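Local coordinates for amidohydrolase (Pseudomonas aeruginosa, PDB 2I5G), which probably acts as a metal-dependent dipeptidase of the membrane dipeptidase (M19) family, at residues I115-Y120 with L157-S162; K187-N192 with A214-K219. The protein carries 2 engineered substitutions. One frame throughout, in Å; residues are numbered along the deposited sequence.

Both contacts join loops that follow successive strands of the TIM-barrel-type fold, and they lie in series along the chain. Contact 1 is buried, its centre about 10 Å from the centre of the chain; contact 2 is partly buried, about 17 Å from it. Their own centres are about 17 Å apart, yet they meet through Arg191 of contact 2, whose NH1 is 2.9 Å from Ser158 O of contact 1 in a weak hydrogen bond. Strand 177-181 ties them further: His180 bonds to the His159 ring through NE2 and to Arg191 NH2 through its carbonyl. In TIM barrels the loops after the strands surround the active site, so both contacts probably help shape that end of the barrel.

Contact 1: residues I115-Y120 with L157-S162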
loop_
_atom_site.group_PDB
_atom_site.type_symbol
_atom_site.label_atom_id
_atom_site.label_comp_id
_atom_site.label_asym_id
_atom_site.label_seq_id
_atom_site.Cartn_x
_atom_site.Cartn_y
_atom_site.Cartn_z
ATOM N N ILE A 115 15.886 -1.627 12.993
ATOM C CA ILE A 115 16.043 -2.089 11.622
ATOM C C ILE A 115 14.665 -2.346 11.019
ATOM O O ILE A 115 13.813 -2.980 11.637
ATOM C CB ILE A 115 16.886 -3.390 11.557
ATOM C CG1 ILE A 115 18.234 -3.167 12.242
ATOM C CG2 ILE A 115 17.116 -3.795 10.103
ATOM C CD1 ILE A 115 19.189 -4.345 12.155
ATOM N N VAL A 116 14.444 -1.846 9.812
ATOM C CA VAL A 116 13.160 -2.041 9.170
ATOM C C VAL A 116 13.306 -2.417 7.711
ATOM O O VAL A 116 13.981 -1.733 6.952
ATOM C CB VAL A 116 12.297 -0.770 9.265
ATOM C CG1 VAL A 116 10.984 -0.971 8.538
ATOM C CG2 VAL A 116 12.043 -0.431 10.721
ATOM N N GLN A 117 12.675 -3.522 7.330
ATOM C CA GLN A 117 12.703 -3.972 5.950
ATOM C C GLN A 117 11.670 -3.111 5.229
ATOM O O GLN A 117 10.589 -2.854 5.768
ATOM C CB GLN A 117 12.320 -5.453 5.868
ATOM C CG GLN A 117 12.589 -6.078 4.519
ATOM C CD GLN A 117 12.447 -7.589 4.529
ATOM O OE1 GLN A 117 13.268 -8.298 3.948
ATOM N NE2 GLN A 117 11.401 -8.091 5.178
HETATM N N MSE A 118 12.001 -2.659 4.024
HETATM C CA MSE A 118 11.101 -1.804 3.258
HETATM C C MSE A 118 9.792 -2.472 2.862
HETATM O O MSE A 118 8.722 -1.888 3.007
HETATM C CB MSE A 118 11.809 -1.287 2.006
HETATM C CG MSE A 118 11.939 0.225 1.957
HETATM SE SE MSE A 118 12.595 0.944 3.627
HETATM C CE MSE A 118 14.186 -0.127 3.748
ATOM N N CYS A 119 9.873 -3.697 2.362
ATOM C CA CYS A 119 8.678 -4.402 1.934
ATOM C C CYS A 119 8.790 -5.870 2.285
ATOM O O CYS A 119 9.847 -6.330 2.727
ATOM C CB CYS A 119 8.509 -4.265 0.422
ATOM S SG CYS A 119 8.605 -2.565 -0.203
ATOM N N TYR A 120 7.700 -6.604 2.080
ATOM C CA TYR A 120 7.686 -8.033 2.354
ATOM C C TYR A 120 6.968 -8.822 1.265
ATOM O O TYR A 120 5.748 -8.966 1.296
ATOM C CB TYR A 120 7.021 -8.325 3.700
ATOM C CG TYR A 120 7.283 -9.739 4.167
ATOM C CD1 TYR A 120 8.527 -10.095 4.702
ATOM C CD2 TYR A 120 6.323 -10.738 4.008
ATOM C CE1 TYR A 120 8.811 -11.408 5.062
ATOM C CE2 TYR A 120 6.596 -12.057 4.361
ATOM C CZ TYR A 120 7.844 -12.387 4.887
ATOM O OH TYR A 120 8.133 -13.697 5.225
ATOM N N LEU A 157 16.551 -4.732 2.906
ATOM C CA LEU A 157 15.982 -5.062 1.604
ATOM C C LEU A 157 15.987 -6.533 1.219
ATOM O O LEU A 157 15.779 -6.864 0.050
ATOM C CB LEU A 157 16.715 -4.275 0.523
ATOM C CG LEU A 157 16.771 -2.755 0.684
ATOM C CD1 LEU A 157 17.841 -2.210 -0.235
ATOM C CD2 LEU A 157 15.412 -2.129 0.389
ATOM N N SER A 158 16.209 -7.420 2.179
ATOM C CA SER A 158 16.234 -8.853 1.875
ATOM C C SER A 158 15.023 -9.354 1.076
ATOM O O SER A 158 15.179 -10.104 0.114
ATOM C CB SER A 158 16.358 -9.673 3.167
ATOM O OG SER A 158 17.620 -9.473 3.781
ATOM N N HIS A 159 13.826 -8.934 1.477
ATOM C CA HIS A 159 12.592 -9.369 0.821
ATOM C C HIS A 159 12.044 -8.370 -0.209
ATOM O O HIS A 159 10.982 -8.593 -0.794
ATOM C CB HIS A 159 11.522 -9.665 1.887
ATOM C CG HIS A 159 11.856 -10.822 2.786
ATOM N ND1 HIS A 159 11.458 -12.114 2.515
ATOM C CD2 HIS A 159 12.554 -10.881 3.946
ATOM C CE1 HIS A 159 11.892 -12.917 3.471
ATOM N NE2 HIS A 159 12.559 -12.194 4.352
ATOM N N VAL A 160 12.768 -7.276 -0.438
ATOM C CA VAL A 160 12.329 -6.277 -1.408
ATOM C C VAL A 160 12.791 -6.643 -2.826
ATOM O O VAL A 160 13.864 -7.217 -3.014
ATOM C CB VAL A 160 12.861 -4.868 -1.046
ATOM C CG1 VAL A 160 12.332 -3.841 -2.041
ATOM C CG2 VAL A 160 12.438 -4.497 0.367
ATOM N N GLY A 161 11.961 -6.315 -3.814
ATOM C CA GLY A 161 12.284 -6.609 -5.197
ATOM C C GLY A 161 13.480 -5.805 -5.666
ATOM O O GLY A 161 13.919 -4.885 -4.977
ATOM N N SER A 162 13.989 -6.135 -6.852
ATOM C CA SER A 162 15.166 -5.461 -7.408
ATOM C C SER A 162 14.980 -3.989 -7.786
ATOM O O SER A 162 15.832 -3.165 -7.474
ATOM C CB SER A 162 15.681 -6.238 -8.618
ATOM O OG SER A 162 14.684 -6.312 -9.617
#
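Tyr120 and His159 lie side by side and point the same way, their rings meeting where two neighbouring parallel strands of the TIM-barrel fold, 113-117 and 154-156, run out into loops. Tyr120 CE1 sits 3.7 Å above the centre of the imidazole, but the planes are inclined at 38°, so the pair is neither a parallel stack nor a T-shape. CG of Tyr120 is anti to the backbone N (chi1 -166°), which starts the ring on its way to His159, although the CB itself points away. Gln117 approaches the same histidine differently: its amide plane stands 88° from the imidazole. Its OE1 faces His159 N, but the model is too tight there and the bond is doubtful; its NE2 bonds to Gln93 O. Histidine suits this place because its flat ring gives Tyr120 a face while NE2 reaches His180. Beyond it the contact turns apolar. Leu157 to Val160 form a type I turn, closed by Val160 N to Leu157 O at 3.1 Å. The branched Val160 packs against two neighbours at once: its CG2 lies 3.7 Å from CB of the selenomethionine Met118 and 3.9 Å from Cys119 CB.

Contact 2: residues K187-N192 with A214-K219; sequences KEHPRN and APFLKK
Pro215 opens the meeting of two loops that follow adjacent strands of the barrel, 177-181 and 207-210: its carbonyl O lies 4.1 Å from Lys187 CE. It belongs to a short 3-10 turn, residues 214-216, held by Leu217 N to Ala214 O at 2.8 Å. Phe216 comes next and carries the contact. Its edge is directed at the face of His189 in an edge-to-face pair, with planes 57° apart and Phe216 CE1 3.0 Å above the imidazole plane of His189, offset toward its rim. Pro190 CD lies over the opposite face of that imidazole, toward its rim, and Arg191 N donates to His189 ND1 in the ring plane at 2.8 Å, which limits its rotation. Across the phenyl, the Arg191 guanidinium stands at 89° to the ring plane, while Arg191 CB lies over one face. A flat, apolar phenylalanine suits a place bounded by such flat groups. The backbone O of Phe216 receives a weak hydrogen bond from Asn192 ND2, 3.3 Å long, and Asn192 OD1 lies 3.4 Å from Phe216 CB. Leu217 turns its side chain away and offers its carbonyl, with O 3.4 Å from Lys187 CG. Lys218 CA then packs 3.8 Å from that CG, while both lysine ends lead away. The contact therefore relies mainly on aromatic packing: Arg191 NH2 has its stronger polar partner in His180 O, and the direct polar link found between the loops is the weak Asn192 bond.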
loop_
_atom_site.group_PDB
_atom_site.type_symbol
_atom_site.label_atom_id
_atom_site.label_comp_id
_atom_site.label_asym_id
_atom_site.label_seq_id
_atom_site.Cartn_x
_atom_site.Cartn_y
_atom_site.Cartn_z
ATOM N N LYS A 187 21.828 -20.604 -6.505
ATOM C CA LYS A 187 20.438 -21.062 -6.559
ATOM C C LYS A 187 19.606 -19.909 -7.138
ATOM O O LYS A 187 19.659 -18.790 -6.631
ATOM C CB LYS A 187 19.949 -21.393 -5.145
ATOM C CG LYS A 187 19.138 -22.677 -5.020
ATOM C CD LYS A 187 17.802 -22.601 -5.737
ATOM C CE LYS A 187 17.041 -23.908 -5.588
ATOM N NZ LYS A 187 15.700 -23.872 -6.238
ATOM N N GLU A 188 18.834 -20.174 -8.185
ATOM C CA GLU A 188 18.039 -19.124 -8.814
ATOM C C GLU A 188 17.053 -18.373 -7.933
ATOM O O GLU A 188 17.111 -17.150 -7.855
ATOM C CB GLU A 188 17.305 -19.670 -10.039
ATOM C CG GLU A 188 18.187 -19.699 -11.264
ATOM C CD GLU A 188 18.982 -18.410 -11.418
ATOM O OE1 GLU A 188 18.358 -17.331 -11.470
ATOM O OE2 GLU A 188 20.230 -18.471 -11.480
ATOM N N HIS A 189 16.148 -19.105 -7.293
ATOM C CA HIS A 189 15.116 -18.544 -6.407
ATOM C C HIS A 189 14.885 -17.022 -6.367
ATOM O O HIS A 189 15.821 -16.230 -6.284
ATOM C CB HIS A 189 15.338 -19.037 -4.971
ATOM C CG HIS A 189 14.130 -18.901 -4.097
ATOM N ND1 HIS A 189 13.662 -17.680 -3.655
ATOM C CD2 HIS A 189 13.257 -19.828 -3.635
ATOM C CE1 HIS A 189 12.552 -17.861 -2.962
ATOM N NE2 HIS A 189 12.285 -19.155 -2.935
ATOM N N PRO A 190 13.611 -16.602 -6.390
ATOM C CA PRO A 190 13.202 -15.193 -6.355
ATOM C C PRO A 190 13.776 -14.341 -5.208
ATOM O O PRO A 190 13.865 -13.115 -5.332
ATOM C CB PRO A 190 11.681 -15.284 -6.283
ATOM C CG PRO A 190 11.391 -16.510 -7.077
ATOM C CD PRO A 190 12.437 -17.474 -6.571
ATOM N N ARG A 191 14.159 -14.964 -4.096
ATOM C CA ARG A 191 14.690 -14.174 -2.992
ATOM C C ARG A 191 16.208 -14.055 -2.941
ATOM O O ARG A 191 16.747 -13.300 -2.135
ATOM C CB ARG A 191 14.155 -14.683 -1.649
ATOM C CG ARG A 191 13.705 -13.533 -0.779
ATOM C CD ARG A 191 13.019 -13.942 0.505
ATOM N NE ARG A 191 13.946 -14.439 1.516
ATOM C CZ ARG A 191 15.099 -13.860 1.836
ATOM N NH1 ARG A 191 15.493 -12.754 1.220
ATOM N NH2 ARG A 191 15.855 -14.388 2.789
ATOM N N ASN A 192 16.899 -14.795 -3.798
ATOM C CA ASN A 192 18.354 -14.720 -3.841
ATOM C C ASN A 192 18.788 -13.500 -4.650
ATOM O O ASN A 192 18.028 -12.996 -5.479
ATOM C CB ASN A 192 18.942 -15.984 -4.462
ATOM C CG ASN A 192 18.911 -17.154 -3.517
ATOM O OD1 ASN A 192 18.790 -16.977 -2.309
ATOM N ND2 ASN A 192 19.040 -18.356 -4.054
ATOM N N ALA A 214 17.098 -23.227 4.125
ATOM C CA ALA A 214 17.107 -24.391 3.240
ATOM C C ALA A 214 16.621 -24.125 1.815
ATOM O O ALA A 214 17.377 -24.289 0.853
ATOM C CB ALA A 214 16.295 -25.522 3.868
ATOM N N PRO A 215 15.355 -23.709 1.661
ATOM C CA PRO A 215 14.764 -23.423 0.349
ATOM C C PRO A 215 15.661 -22.662 -0.628
ATOM O O PRO A 215 15.656 -22.946 -1.831
ATOM C CB PRO A 215 13.516 -22.622 0.710
ATOM C CG PRO A 215 13.096 -23.246 1.992
ATOM C CD PRO A 215 14.406 -23.371 2.738
ATOM N N PHE A 216 16.433 -21.706 -0.109
ATOM C CA PHE A 216 17.303 -20.876 -0.946
ATOM C C PHE A 216 18.746 -21.366 -1.121
ATOM O O PHE A 216 19.565 -20.676 -1.713
ATOM C CB PHE A 216 17.322 -19.433 -0.407
ATOM C CG PHE A 216 15.978 -18.932 0.080
ATOM C CD1 PHE A 216 14.791 -19.316 -0.549
ATOM C CD2 PHE A 216 15.902 -18.068 1.168
ATOM C CE1 PHE A 216 13.557 -18.849 -0.099
ATOM C CE2 PHE A 216 14.667 -17.598 1.623
ATOM C CZ PHE A 216 13.494 -17.992 0.985
ATOM N N LEU A 217 19.059 -22.549 -0.608
ATOM C CA LEU A 217 20.412 -23.089 -0.732
ATOM C C LEU A 217 20.527 -24.008 -1.936
ATOM O O LEU A 217 19.571 -24.698 -2.293
ATOM C CB LEU A 217 20.797 -23.842 0.545
ATOM C CG LEU A 217 21.103 -22.943 1.750
ATOM C CD1 LEU A 217 21.045 -23.765 3.022
ATOM C CD2 LEU A 217 22.478 -22.284 1.578
ATOM N N LYS A 218 21.699 -24.011 -2.564
ATOM C CA LYS A 218 21.928 -24.843 -3.739
ATOM C C LYS A 218 21.560 -26.309 -3.507
ATOM O O LYS A 218 20.966 -26.945 -4.380
ATOM C CB LYS A 218 23.386 -24.755 -4.188
ATOM C CG LYS A 218 23.681 -25.617 -5.410
ATOM C CD LYS A 218 25.156 -25.619 -5.767
ATOM C CE LYS A 218 25.425 -26.541 -6.939
ATOM N NZ LYS A 218 26.881 -26.627 -7.248
ATOM N N LYS A 219 21.910 -26.846 -2.342
ATOM C CA LYS A 219 21.602 -28.237 -2.042
ATOM C C LYS A 219 20.333 -28.418 -1.212
ATOM O O LYS A 219 19.868 -29.537 -1.023
ATOM C CB LYS A 219 22.781 -28.908 -1.340
ATOM C CG LYS A 219 24.038 -29.014 -2.202
ATOM C CD LYS A 219 24.887 -30.217 -1.807
ATOM C CE LYS A 219 25.210 -30.219 -0.321
ATOM N NZ LYS A 219 25.831 -31.502 0.119
#